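PDB 3PZJ: probable acetyltransferases from Chromobacterium violaceum, which probably transfers an acetyl group from acetyl-coenzyme A to an acceptor amine, possibly the N-terminal serine or alanine of a protein. Local coordinates for residues V141-F149 against S199-A207. Numbering follows the deposited sequence.
Sequences VFLLLKTAF and SMLDGEWDA
W205 and F149 form an offset stack that pins the short C-terminal helix 202-206 against helix 135-150 of the GNAT fold. The assignment rests on centroids of the F149 ring and the five-membered ring of W205 lying 4.7 Å apart, with planes inclined by 23°. The overlap is partial, since F149 CD2 lies over the indole near its rim, 3.4 Å from W205 CG. A CH-pi contact from the methylene group reinforces it, W205 CB standing over the phenyl face, 3.9 Å from the centroid of the F149 ring. W205 points at helix 135-150 because its CG is anti to the backbone N (chi1 173°), which lets the indole enter as a knob among F142, L145, K146 and F149.

This stacked pair is the tight, extensive part of the contact, and buried side chains back it. L145 CB approaches W205 CZ3 at 3.8 Å, and L145 CD2 meets CG of selenomethionine M200 at the end of strand 191-201. M200 SE forms an oblique Met-aromatic contact with the F149 ring. Both L145 and M200 also touch F176, while C156 of strand 155-161 lies against L145 and F149, tying the cluster to the central sheet.

The outer side touches the indole just as closely but over much less surface. F142, an exposed residue, completes the aromatic cluster only obliquely, its plane turned 50° from the six-membered ring of W205. K146 offers its CA and CB to the indole while its amine end leads away. No hydrogen bond joins the two segments; D202 OD1 accepts one from Q184 NE2 of the second subunit. E204 forms a salt bridge with R183 of that subunit through OE2, and its OE1 accepts the backbone N-H of the N-cap residue L201 (N to OE1, 3.0 Å), nearly straight and from above the carboxylate plane.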
loop_
_atom_site.group_PDB
_atom_site.type_symbol
_atom_site.label_atom_id
_atom_site.label_comp_id
_atom_site.label_asym_id
_atom_site.label_seq_id
_atom_site.Cartn_x
_atom_site.Cartn_y
_atom_site.Cartn_z
ATOM N N VAL A 141 2.398 15.644 -15.420
ATOM C CA VAL A 141 1.726 14.444 -14.985
ATOM C C VAL A 141 1.590 13.402 -16.159
ATOM O O VAL A 141 1.864 12.197 -16.010
ATOM C CB VAL A 141 0.374 14.770 -14.363
ATOM C CG1 VAL A 141 -0.357 13.473 -14.106
ATOM C CG2 VAL A 141 0.541 15.467 -13.037
ATOM N N PHE A 142 1.162 13.871 -17.318
ATOM C CA PHE A 142 1.094 13.013 -18.512
ATOM C C PHE A 142 2.421 12.319 -18.782
ATOM O O PHE A 142 2.410 11.129 -19.087
ATOM C CB PHE A 142 0.781 13.895 -19.691
ATOM C CG PHE A 142 0.803 13.201 -20.999
ATOM C CD1 PHE A 142 -0.335 12.645 -21.501
ATOM C CD2 PHE A 142 1.949 13.239 -21.803
ATOM C CE1 PHE A 142 -0.331 12.041 -22.768
ATOM C CE2 PHE A 142 1.956 12.648 -23.038
ATOM C CZ PHE A 142 0.812 12.052 -23.520
ATOM N N LEU A 143 3.549 13.008 -18.618
ATOM C CA LEU A 143 4.889 12.365 -18.830
ATOM C C LEU A 143 5.209 11.232 -17.814
ATOM O O LEU A 143 5.783 10.191 -18.210
ATOM C CB LEU A 143 5.988 13.382 -18.826
ATOM C CG LEU A 143 6.070 14.303 -19.997
ATOM C CD1 LEU A 143 7.064 15.503 -19.718
ATOM C CD2 LEU A 143 6.492 13.488 -21.246
ATOM N N LEU A 144 4.739 11.359 -16.546
ATOM C CA LEU A 144 4.916 10.257 -15.617
ATOM C C LEU A 144 3.989 9.139 -15.926
ATOM O O LEU A 144 4.393 7.984 -15.771
ATOM C CB LEU A 144 4.805 10.682 -14.166
ATOM C CG LEU A 144 5.911 11.563 -13.579
ATOM C CD1 LEU A 144 5.718 11.663 -12.098
ATOM C CD2 LEU A 144 7.353 11.096 -13.905
ATOM N N LEU A 145 2.771 9.410 -16.402
ATOM C CA LEU A 145 1.885 8.292 -16.794
ATOM C C LEU A 145 2.506 7.541 -17.997
ATOM O O LEU A 145 2.679 6.292 -17.962
ATOM C CB LEU A 145 0.499 8.842 -17.106
ATOM C CG LEU A 145 -0.294 9.275 -15.863
ATOM C CD1 LEU A 145 -1.497 10.131 -16.325
ATOM C CD2 LEU A 145 -0.751 8.013 -15.099
ATOM N N LYS A 146 2.857 8.312 -19.036
ATOM C CA LYS A 146 3.418 7.732 -20.247
ATOM C C LYS A 146 4.583 6.859 -19.869
ATOM O O LYS A 146 4.679 5.713 -20.304
ATOM C CB LYS A 146 3.883 8.828 -21.189
ATOM C CG LYS A 146 4.442 8.335 -22.551
ATOM C CD LYS A 146 5.088 9.545 -23.227
ATOM C CE LYS A 146 5.373 9.288 -24.713
ATOM N NZ LYS A 146 5.208 10.599 -25.439
ATOM N N THR A 147 5.456 7.401 -19.009
ATOM C CA THR A 147 6.664 6.731 -18.653
ATOM C C THR A 147 6.410 5.436 -17.898
ATOM O O THR A 147 7.094 4.422 -18.123
ATOM C CB THR A 147 7.627 7.660 -17.862
ATOM O OG1 THR A 147 8.022 8.807 -18.671
ATOM C CG2 THR A 147 8.856 6.900 -17.462
ATOM N N ALA A 148 5.460 5.471 -16.975
ATOM C CA ALA A 148 5.143 4.296 -16.191
ATOM C C ALA A 148 4.579 3.183 -17.086
ATOM O O ALA A 148 4.986 1.967 -16.959
ATOM C CB ALA A 148 4.137 4.658 -15.033
ATOM N N PHE A 149 3.655 3.531 -17.958
ATOM C CA PHE A 149 3.082 2.506 -18.826
ATOM C C PHE A 149 4.136 1.962 -19.819
ATOM O O PHE A 149 4.178 0.748 -20.094
ATOM C CB PHE A 149 1.785 3.022 -19.494
ATOM C CG PHE A 149 0.685 3.290 -18.475
ATOM C CD1 PHE A 149 0.199 2.244 -17.699
ATOM C CD2 PHE A 149 0.156 4.551 -18.261
ATOM C CE1 PHE A 149 -0.780 2.418 -16.759
ATOM C CE2 PHE A 149 -0.842 4.744 -17.281
ATOM C CZ PHE A 149 -1.301 3.722 -16.523
ATOM N N SER A 199 -7.209 5.468 -9.822
ATOM C CA SER A 199 -6.272 4.719 -10.622
ATOM C C SER A 199 -6.492 4.838 -12.093
ATOM O O SER A 199 -7.597 5.141 -12.553
ATOM C CB SER A 199 -6.273 3.228 -10.246
ATOM O OG SER A 199 -7.412 2.581 -10.786
HETATM N N MSE A 200 -5.415 4.579 -12.832
HETATM C CA MSE A 200 -5.423 4.513 -14.286
HETATM C C MSE A 200 -4.712 3.231 -14.720
HETATM O O MSE A 200 -3.537 3.025 -14.420
HETATM C CB MSE A 200 -4.728 5.735 -14.886
HETATM C CG MSE A 200 -3.906 5.434 -16.129
HETATM SE SE MSE A 200 -4.214 6.720 -17.563
HETATM C CE MSE A 200 -6.157 6.593 -17.672
ATOM N N LEU A 201 -5.443 2.375 -15.424
ATOM C CA LEU A 201 -4.986 1.084 -15.806
ATOM C C LEU A 201 -4.322 1.179 -17.156
ATOM O O LEU A 201 -4.591 2.112 -17.944
ATOM C CB LEU A 201 -6.158 0.143 -15.908
ATOM C CG LEU A 201 -7.036 -0.097 -14.691
ATOM C CD1 LEU A 201 -7.925 -1.300 -14.914
ATOM C CD2 LEU A 201 -6.135 -0.350 -13.439
ATOM N N ASP A 202 -3.500 0.182 -17.465
ATOM C CA ASP A 202 -2.804 0.174 -18.725
ATOM C C ASP A 202 -3.783 0.216 -19.906
ATOM O O ASP A 202 -3.522 0.875 -20.894
ATOM C CB ASP A 202 -1.775 -0.970 -18.848
ATOM C CG ASP A 202 -2.302 -2.374 -18.576
ATOM O OD1 ASP A 202 -3.460 -2.553 -18.227
ATOM O OD2 ASP A 202 -1.481 -3.340 -18.708
ATOM N N GLY A 203 -4.865 -0.522 -19.835
ATOM C CA GLY A 203 -5.823 -0.508 -20.924
ATOM C C GLY A 203 -6.558 0.796 -21.079
ATOM O O GLY A 203 -6.989 1.114 -22.191
ATOM N N GLU A 204 -6.662 1.564 -20.014
ATOM C CA GLU A 204 -7.312 2.875 -20.081
ATOM C C GLU A 204 -6.414 3.889 -20.740
ATOM O O GLU A 204 -6.884 4.733 -21.531
ATOM C CB GLU A 204 -7.709 3.348 -18.675
ATOM C CG GLU A 204 -8.864 2.600 -18.200
ATOM C CD GLU A 204 -9.095 2.686 -16.695
ATOM O OE1 GLU A 204 -8.291 3.220 -15.859
ATOM O OE2 GLU A 204 -10.149 2.183 -16.363
ATOM N N TRP A 205 -5.123 3.736 -20.475
ATOM C CA TRP A 205 -4.091 4.594 -21.006
ATOM C C TRP A 205 -4.117 4.428 -22.500
ATOM O O TRP A 205 -4.125 5.413 -23.203
ATOM C CB TRP A 205 -2.707 4.232 -20.456
ATOM C CG TRP A 205 -1.603 4.972 -21.094
ATOM C CD1 TRP A 205 -0.684 4.490 -21.944
ATOM C CD2 TRP A 205 -1.325 6.394 -20.953
ATOM N NE1 TRP A 205 0.157 5.508 -22.357
ATOM C CE2 TRP A 205 -0.212 6.677 -21.750
ATOM C CE3 TRP A 205 -1.935 7.439 -20.248
ATOM C CZ2 TRP A 205 0.326 7.968 -21.858
ATOM C CZ3 TRP A 205 -1.403 8.735 -20.371
ATOM C CH2 TRP A 205 -0.277 8.966 -21.146
ATOM N N ASP A 206 -4.148 3.181 -22.967
ATOM C CA ASP A 206 -4.274 2.929 -24.425
ATOM C C ASP A 206 -5.386 3.715 -25.099
ATOM O O ASP A 206 -5.166 4.285 -26.179
ATOM C CB ASP A 206 -4.453 1.450 -24.692
ATOM C CG ASP A 206 -3.192 0.645 -24.384
ATOM O OD1 ASP A 206 -2.069 1.228 -24.348
ATOM O OD2 ASP A 206 -3.326 -0.577 -24.145
ATOM N N ALA A 207 -6.557 3.800 -24.461
ATOM C CA ALA A 207 -7.702 4.540 -25.033
ATOM C C ALA A 207 -7.682 6.078 -24.838
ATOM O O ALA A 207 -6.807 6.654 -24.152
ATOM C CB ALA A 207 -9.058 3.922 -24.508
#